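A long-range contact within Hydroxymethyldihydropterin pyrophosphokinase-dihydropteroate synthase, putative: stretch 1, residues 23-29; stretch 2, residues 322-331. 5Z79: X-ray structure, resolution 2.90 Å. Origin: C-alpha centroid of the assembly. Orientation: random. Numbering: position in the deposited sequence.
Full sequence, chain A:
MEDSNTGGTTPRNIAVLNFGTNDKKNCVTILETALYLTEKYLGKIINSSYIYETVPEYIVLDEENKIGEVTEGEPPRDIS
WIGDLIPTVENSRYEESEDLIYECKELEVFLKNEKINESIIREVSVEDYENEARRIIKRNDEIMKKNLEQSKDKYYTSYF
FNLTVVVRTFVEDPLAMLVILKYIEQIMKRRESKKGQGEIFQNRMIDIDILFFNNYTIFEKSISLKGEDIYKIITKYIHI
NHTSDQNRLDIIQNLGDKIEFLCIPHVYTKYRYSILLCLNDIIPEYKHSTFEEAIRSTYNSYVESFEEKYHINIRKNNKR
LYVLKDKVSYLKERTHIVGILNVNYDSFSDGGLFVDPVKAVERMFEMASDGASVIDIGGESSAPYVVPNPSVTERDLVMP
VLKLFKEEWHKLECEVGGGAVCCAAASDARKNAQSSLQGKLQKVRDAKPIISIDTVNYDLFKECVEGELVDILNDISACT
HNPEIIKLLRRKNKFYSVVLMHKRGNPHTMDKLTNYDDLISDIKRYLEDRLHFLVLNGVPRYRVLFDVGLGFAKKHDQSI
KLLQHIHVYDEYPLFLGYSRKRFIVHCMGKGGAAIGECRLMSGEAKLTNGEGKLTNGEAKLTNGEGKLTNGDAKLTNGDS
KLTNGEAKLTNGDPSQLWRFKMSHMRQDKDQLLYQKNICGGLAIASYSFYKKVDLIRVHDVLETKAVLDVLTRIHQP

Stretch 1, residues 23-29: DKKNCVT
Stretch 2, residues 322-331: YVLKDKVSYL

A single hydrogen bond joins these two stretches, and it is made by the far ends of two long side chains: Lys24 NZ donates to Tyr330 OH across 2.7 Å. Neither CA-to-CB bond points at the partner stretch; both run sideways, and only the tips converge. Lys24 reaches out fully extended, with all four chi angles in t, while Tyr330 (chi1 m, chi2 81°) receives the ammonium at its ring edge, near the ring plane. The contact illustrates a general principle: segments some 300 residues apart in sequence can meet through a few apolar contacts and one side-chain hydrogen bond.

Stretch 1 begins as a turn. Asp23 (chi1 t) ties it together, its OD1 accepting from Asn26 N at 3.1 Å, nearly linearly, and its OD2 from Asn26 ND2 at 2.9 Å. Asn26 occupies the N-cap position, though its side chain makes no capping bond, and the helix opens with Cys27, Val28 and Thr29, whose phi/psi values lie near -43/-57, -61/-51 and -58/-39.

Stretch 2 doubles back on itself. Tyr322 and Ser329 exchange backbone hydrogen bonds, N to O, both 2.9 Å, and the chain between them turns to meet the helix start. The closest CA pair is Val28 CA and Lys327 CA, 5.9 Å apart.

Val28, buried and pointing toward stretch 2 with chi1 t, fills this approach. Its CG2 lies 3.2 Å from Asp326 O, 3.7 Å from Lys327 CA and 3.9 Å from Val323 CG2, so one methyl group packs against both backbone and side chain. Val328 (chi1 m) extends the apolar patch: its CG1 sits 3.9 Å from Cys27 SG, and its CG2 4.0 Å from Lys24 CE, where the lysine's aliphatic chain passes on its way to Tyr330. Together the stretches bury 383 Å².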

ATOM      1  N   ASP A  23      27.100  16.297 -15.535  1.00 33.58           N
ATOM      2  CA  ASP A  23      26.856  17.200 -14.409  1.00 33.87           C
ATOM      3  C   ASP A  23      25.392  17.135 -13.976  1.00 33.08           C
ATOM      4  O   ASP A  23      24.546  17.828 -14.556  1.00 32.21           O
ATOM      5  CB  ASP A  23      27.260  18.635 -14.769  1.00 33.93           C
ATOM      6  CG  ASP A  23      26.958  19.637 -13.653  1.00 34.33           C
ATOM      7  OD1 ASP A  23      26.218  19.298 -12.719  1.00 34.30           O
ATOM      8  OD2 ASP A  23      27.444  20.783 -13.700  1.00 34.74           O
ATOM      9  N   LYS A  24      25.095  16.318 -12.958  1.00 33.48           N
ATOM     10  CA  LYS A  24      23.723  16.167 -12.466  1.00 32.86           C
ATOM     11  C   LYS A  24      23.067  17.441 -11.870  1.00 32.69           C
ATOM     12  O   LYS A  24      21.862  17.649 -12.001  1.00 31.89           O
ATOM     13  CB  LYS A  24      23.658  15.037 -11.425  1.00 33.55           C
ATOM     14  CG  LYS A  24      22.236  14.727 -10.974  1.00 32.97           C
ATOM     15  CD  LYS A  24      22.156  14.016  -9.650  1.00 33.85           C
ATOM     16  CE  LYS A  24      20.683  13.923  -9.246  1.00 33.24           C
ATOM     17  NZ  LYS A  24      20.541  12.922  -8.147  1.00 34.09           N
ATOM     18  N   LYS A  25      23.824  18.256 -11.159  1.00 33.57           N
ATOM     19  CA  LYS A  25      23.185  19.383 -10.495  1.00 33.60           C
ATOM     20  C   LYS A  25      22.643  20.350 -11.519  1.00 32.73           C
ATOM     21  O   LYS A  25      21.508  20.743 -11.432  1.00 32.16           O
ATOM     22  CB  LYS A  25      24.136  20.122  -9.556  1.00 34.89           C
ATOM     23  CG  LYS A  25      23.407  21.079  -8.597  1.00 35.17           C
ATOM     24  CD  LYS A  25      24.353  22.058  -7.892  1.00 36.49           C
ATOM     25  CE  LYS A  25      24.857  23.146  -8.863  1.00 36.36           C
ATOM     26  NZ  LYS A  25      26.237  23.734  -8.709  1.00 37.61           N
ATOM     27  N   ASN A  26      23.485  20.681 -12.497  1.00 32.72           N
ATOM     28  CA  ASN A  26      23.224  21.647 -13.549  1.00 32.14           C
ATOM     29  C   ASN A  26      22.827  20.993 -14.888  1.00 31.18           C
ATOM     30  O   ASN A  26      22.828  21.606 -15.963  1.00 30.81           O
ATOM     31  CB  ASN A  26      24.514  22.426 -13.768  1.00 32.95           C
ATOM     32  CG  ASN A  26      25.011  23.096 -12.508  1.00 34.10           C
ATOM     33  OD1 ASN A  26      24.227  23.721 -11.790  1.00 34.16           O
ATOM     34  ND2 ASN A  26      26.320  23.005 -12.252  1.00 35.12           N
ATOM     35  N   CYS A  27      22.496  19.731 -14.794  1.00 30.92           N
ATOM     36  CA  CYS A  27      22.015  18.947 -15.905  1.00 30.16           C
ATOM     37  C   CYS A  27      20.964  19.638 -16.836  1.00 29.32           C
ATOM     38  O   CYS A  27      21.170  19.735 -18.040  1.00 29.04           O
ATOM     39  CB  CYS A  27      21.441  17.664 -15.288  1.00 30.10           C
ATOM     40  SG  CYS A  27      20.811  16.499 -16.481  1.00 29.40           S
ATOM     41  N   VAL A  28      19.845  20.081 -16.277  1.00 29.04           N
ATOM     42  CA  VAL A  28      18.750  20.605 -17.095  1.00 28.37           C
ATOM     43  C   VAL A  28      19.205  21.822 -17.910  1.00 28.48           C
ATOM     44  O   VAL A  28      19.008  21.862 -19.089  1.00 28.11           O
ATOM     45  CB  VAL A  28      17.527  21.022 -16.237  1.00 28.23           C
ATOM     46  CG1 VAL A  28      16.412  21.598 -17.098  1.00 27.69           C
ATOM     47  CG2 VAL A  28      17.013  19.841 -15.448  1.00 28.17           C
ATOM     48  N   THR A  29      19.809  22.796 -17.239  1.00 29.12           N
ATOM     49  CA  THR A  29      20.302  24.020 -17.841  1.00 29.44           C
ATOM     50  C   THR A  29      21.316  23.757 -18.944  1.00 29.50           C
ATOM     51  O   THR A  29      21.323  24.450 -19.955  1.00 29.44           O
ATOM     52  CB  THR A  29      21.042  24.881 -16.800  1.00 30.37           C
ATOM     53  OG1 THR A  29      20.360  24.849 -15.538  1.00 30.51           O
ATOM     54  CG2 THR A  29      21.131  26.296 -17.256  1.00 30.74           C
ATOM     55  N   TYR A 322      12.264  13.254 -15.279  1.00 27.26           N
ATOM     56  CA  TYR A 322      11.321  14.198 -15.789  1.00 26.77           C
ATOM     57  C   TYR A 322      11.643  15.453 -15.099  1.00 26.85           C
ATOM     58  O   TYR A 322      12.404  15.432 -14.174  1.00 27.29           O
ATOM     59  CB  TYR A 322       9.878  13.758 -15.555  1.00 26.68           C
ATOM     60  CG  TYR A 322       9.412  13.810 -14.120  1.00 27.00           C
ATOM     61  CD1 TYR A 322       9.689  12.734 -13.239  1.00 27.52           C
ATOM     62  CD2 TYR A 322       8.684  14.898 -13.623  1.00 26.90           C
ATOM     63  CE1 TYR A 322       9.286  12.762 -11.926  1.00 27.92           C
ATOM     64  CE2 TYR A 322       8.272  14.912 -12.291  1.00 27.29           C
ATOM     65  CZ  TYR A 322       8.588  13.844 -11.456  1.00 27.79           C
ATOM     66  OH  TYR A 322       8.180  13.817 -10.138  1.00 28.28           O
ATOM     67  N   VAL A 323      11.193  16.566 -15.640  1.00 26.54           N
ATOM     68  CA  VAL A 323      11.503  17.862 -15.092  1.00 26.72           C
ATOM     69  C   VAL A 323      10.339  18.801 -14.849  1.00 26.63           C
ATOM     70  O   VAL A 323       9.466  18.917 -15.636  1.00 26.31           O
ATOM     71  CB  VAL A 323      12.512  18.522 -15.992  1.00 26.67           C
ATOM     72  CG1 VAL A 323      12.848  19.898 -15.568  1.00 26.95           C
ATOM     73  CG2 VAL A 323      13.778  17.748 -15.977  1.00 26.95           C
ATOM     74  N   LEU A 324      10.320  19.355 -13.638  1.00 27.04           N
ATOM     75  CA  LEU A 324       9.364  20.301 -13.196  1.00 27.18           C
ATOM     76  C   LEU A 324       9.865  21.742 -13.270  1.00 27.45           C
ATOM     77  O   LEU A 324       9.112  22.598 -13.613  1.00 27.43           O
ATOM     78  CB  LEU A 324       9.032  20.038 -11.762  1.00 27.64           C
ATOM     79  CG  LEU A 324       8.370  18.738 -11.419  1.00 27.56           C
ATOM     80  CD1 LEU A 324       7.956  18.744  -9.972  1.00 28.13           C
ATOM     81  CD2 LEU A 324       7.168  18.577 -12.282  1.00 27.11           C
ATOM     82  N   LYS A 325      11.067  22.015 -12.853  1.00 27.85           N
ATOM     83  CA  LYS A 325      11.596  23.375 -12.959  1.00 28.27           C
ATOM     84  C   LYS A 325      13.022  23.468 -13.509  1.00 28.40           C
ATOM     85  O   LYS A 325      13.257  23.725 -14.626  1.00 28.07           O
ATOM     86  CB  LYS A 325      11.432  24.086 -11.638  1.00 28.99           C
ATOM     87  CG  LYS A 325      11.846  25.514 -11.592  1.00 29.57           C
ATOM     88  CD  LYS A 325      11.924  26.018 -10.182  1.00 30.48           C
ATOM     89  CE  LYS A 325      12.605  27.359 -10.163  1.00 31.23           C
ATOM     90  NZ  LYS A 325      12.799  27.882  -8.799  1.00 32.28           N
ATOM     91  N   ASP A 326      14.014  23.298 -12.621  1.00 28.98           N
ATOM     92  CA  ASP A 326      15.450  23.334 -12.969  1.00 29.23           C
ATOM     93  C   ASP A 326      16.252  22.048 -12.702  1.00 29.33           C
ATOM     94  O   ASP A 326      17.409  21.968 -13.035  1.00 29.59           O
ATOM     95  CB  ASP A 326      16.200  24.539 -12.378  1.00 30.11           C
ATOM     96  CG  ASP A 326      15.863  24.796 -10.948  1.00 30.77           C
ATOM     97  OD1 ASP A 326      15.336  23.901 -10.336  1.00 30.61           O
ATOM     98  OD2 ASP A 326      16.067  25.887 -10.438  1.00 31.54           O
ATOM     99  N   LYS A 327      15.643  21.054 -12.098  1.00 29.20           N
ATOM    100  CA  LYS A 327      16.336  19.816 -11.819  1.00 29.43           C
ATOM    101  C   LYS A 327      15.609  18.537 -12.269  1.00 28.87           C
ATOM    102  O   LYS A 327      14.389  18.510 -12.463  1.00 28.38           O
ATOM    103  CB  LYS A 327      16.571  19.746 -10.331  1.00 30.28           C
ATOM    104  CG  LYS A 327      17.424  20.860  -9.735  1.00 31.12           C
ATOM    105  CD  LYS A 327      17.242  20.826  -8.226  1.00 31.95           C
ATOM    106  CE  LYS A 327      17.704  22.127  -7.598  1.00 32.82           C
ATOM    107  NZ  LYS A 327      17.508  22.128  -6.108  1.00 33.77           N
ATOM    108  N   VAL A 328      16.388  17.468 -12.403  1.00 29.08           N
ATOM    109  CA  VAL A 328      15.878  16.141 -12.756  1.00 28.80           C
ATOM    110  C   VAL A 328      15.167  15.519 -11.593  1.00 29.12           C
ATOM    111  O   VAL A 328      15.610  15.637 -10.433  1.00 29.85           O
ATOM    112  CB  VAL A 328      16.997  15.152 -13.147  1.00 29.16           C
ATOM    113  CG1 VAL A 328      17.657  15.544 -14.479  1.00 28.83           C
ATOM    114  CG2 VAL A 328      18.048  15.050 -12.045  1.00 30.13           C
ATOM    115  N   SER A 329      14.062  14.856 -11.893  1.00 28.69           N
ATOM    116  CA  SER A 329      13.369  14.051 -10.883  1.00 29.06           C
ATOM    117  C   SER A 329      13.279  12.620 -11.399  1.00 29.08           C
ATOM    118  O   SER A 329      12.960  12.422 -12.578  1.00 28.54           O
ATOM    119  CB  SER A 329      11.985  14.610 -10.590  1.00 28.72           C
ATOM    120  OG  SER A 329      12.114  15.946 -10.217  1.00 28.80           O
ATOM    121  N   TYR A 330      13.552  11.643 -10.541  1.00 29.82           N
ATOM    122  CA  TYR A 330      13.542  10.249 -10.955  1.00 30.06           C
ATOM    123  C   TYR A 330      12.118   9.726 -11.006  1.00 29.80           C
ATOM    124  O   TYR A 330      11.423   9.734 -10.022  1.00 30.06           O
ATOM    125  CB  TYR A 330      14.349   9.413  -9.977  1.00 31.13           C
ATOM    126  CG  TYR A 330      15.788   9.846  -9.867  1.00 31.59           C
ATOM    127  CD1 TYR A 330      16.176  10.925  -9.071  1.00 31.82           C
ATOM    128  CD2 TYR A 330      16.754   9.178 -10.580  1.00 31.89           C
ATOM    129  CE1 TYR A 330      17.500  11.299  -8.999  1.00 32.36           C
ATOM    130  CE2 TYR A 330      18.073   9.536 -10.518  1.00 32.39           C
ATOM    131  CZ  TYR A 330      18.456  10.587  -9.731  1.00 32.63           C
ATOM    132  OH  TYR A 330      19.807  10.898  -9.727  1.00 33.25           O
ATOM    133  N   LEU A 331      11.682   9.266 -12.165  1.00 29.38           N
ATOM    134  CA  LEU A 331      10.280   8.904 -12.382  1.00 29.12           C
ATOM    135  C   LEU A 331       9.944   7.756 -11.475  1.00 29.90           C
ATOM    136  O   LEU A 331      10.693   6.795 -11.411  1.00 30.55           O
ATOM    137  CB  LEU A 331      10.020   8.516 -13.849  1.00 28.75           C
ATOM    138  CG  LEU A 331       8.572   8.320 -14.316  1.00 28.49           C
ATOM    139  CD1 LEU A 331       7.662   9.515 -14.088  1.00 27.98           C
ATOM    140  CD2 LEU A 331       8.572   8.025 -15.808  1.00 28.27           C
TER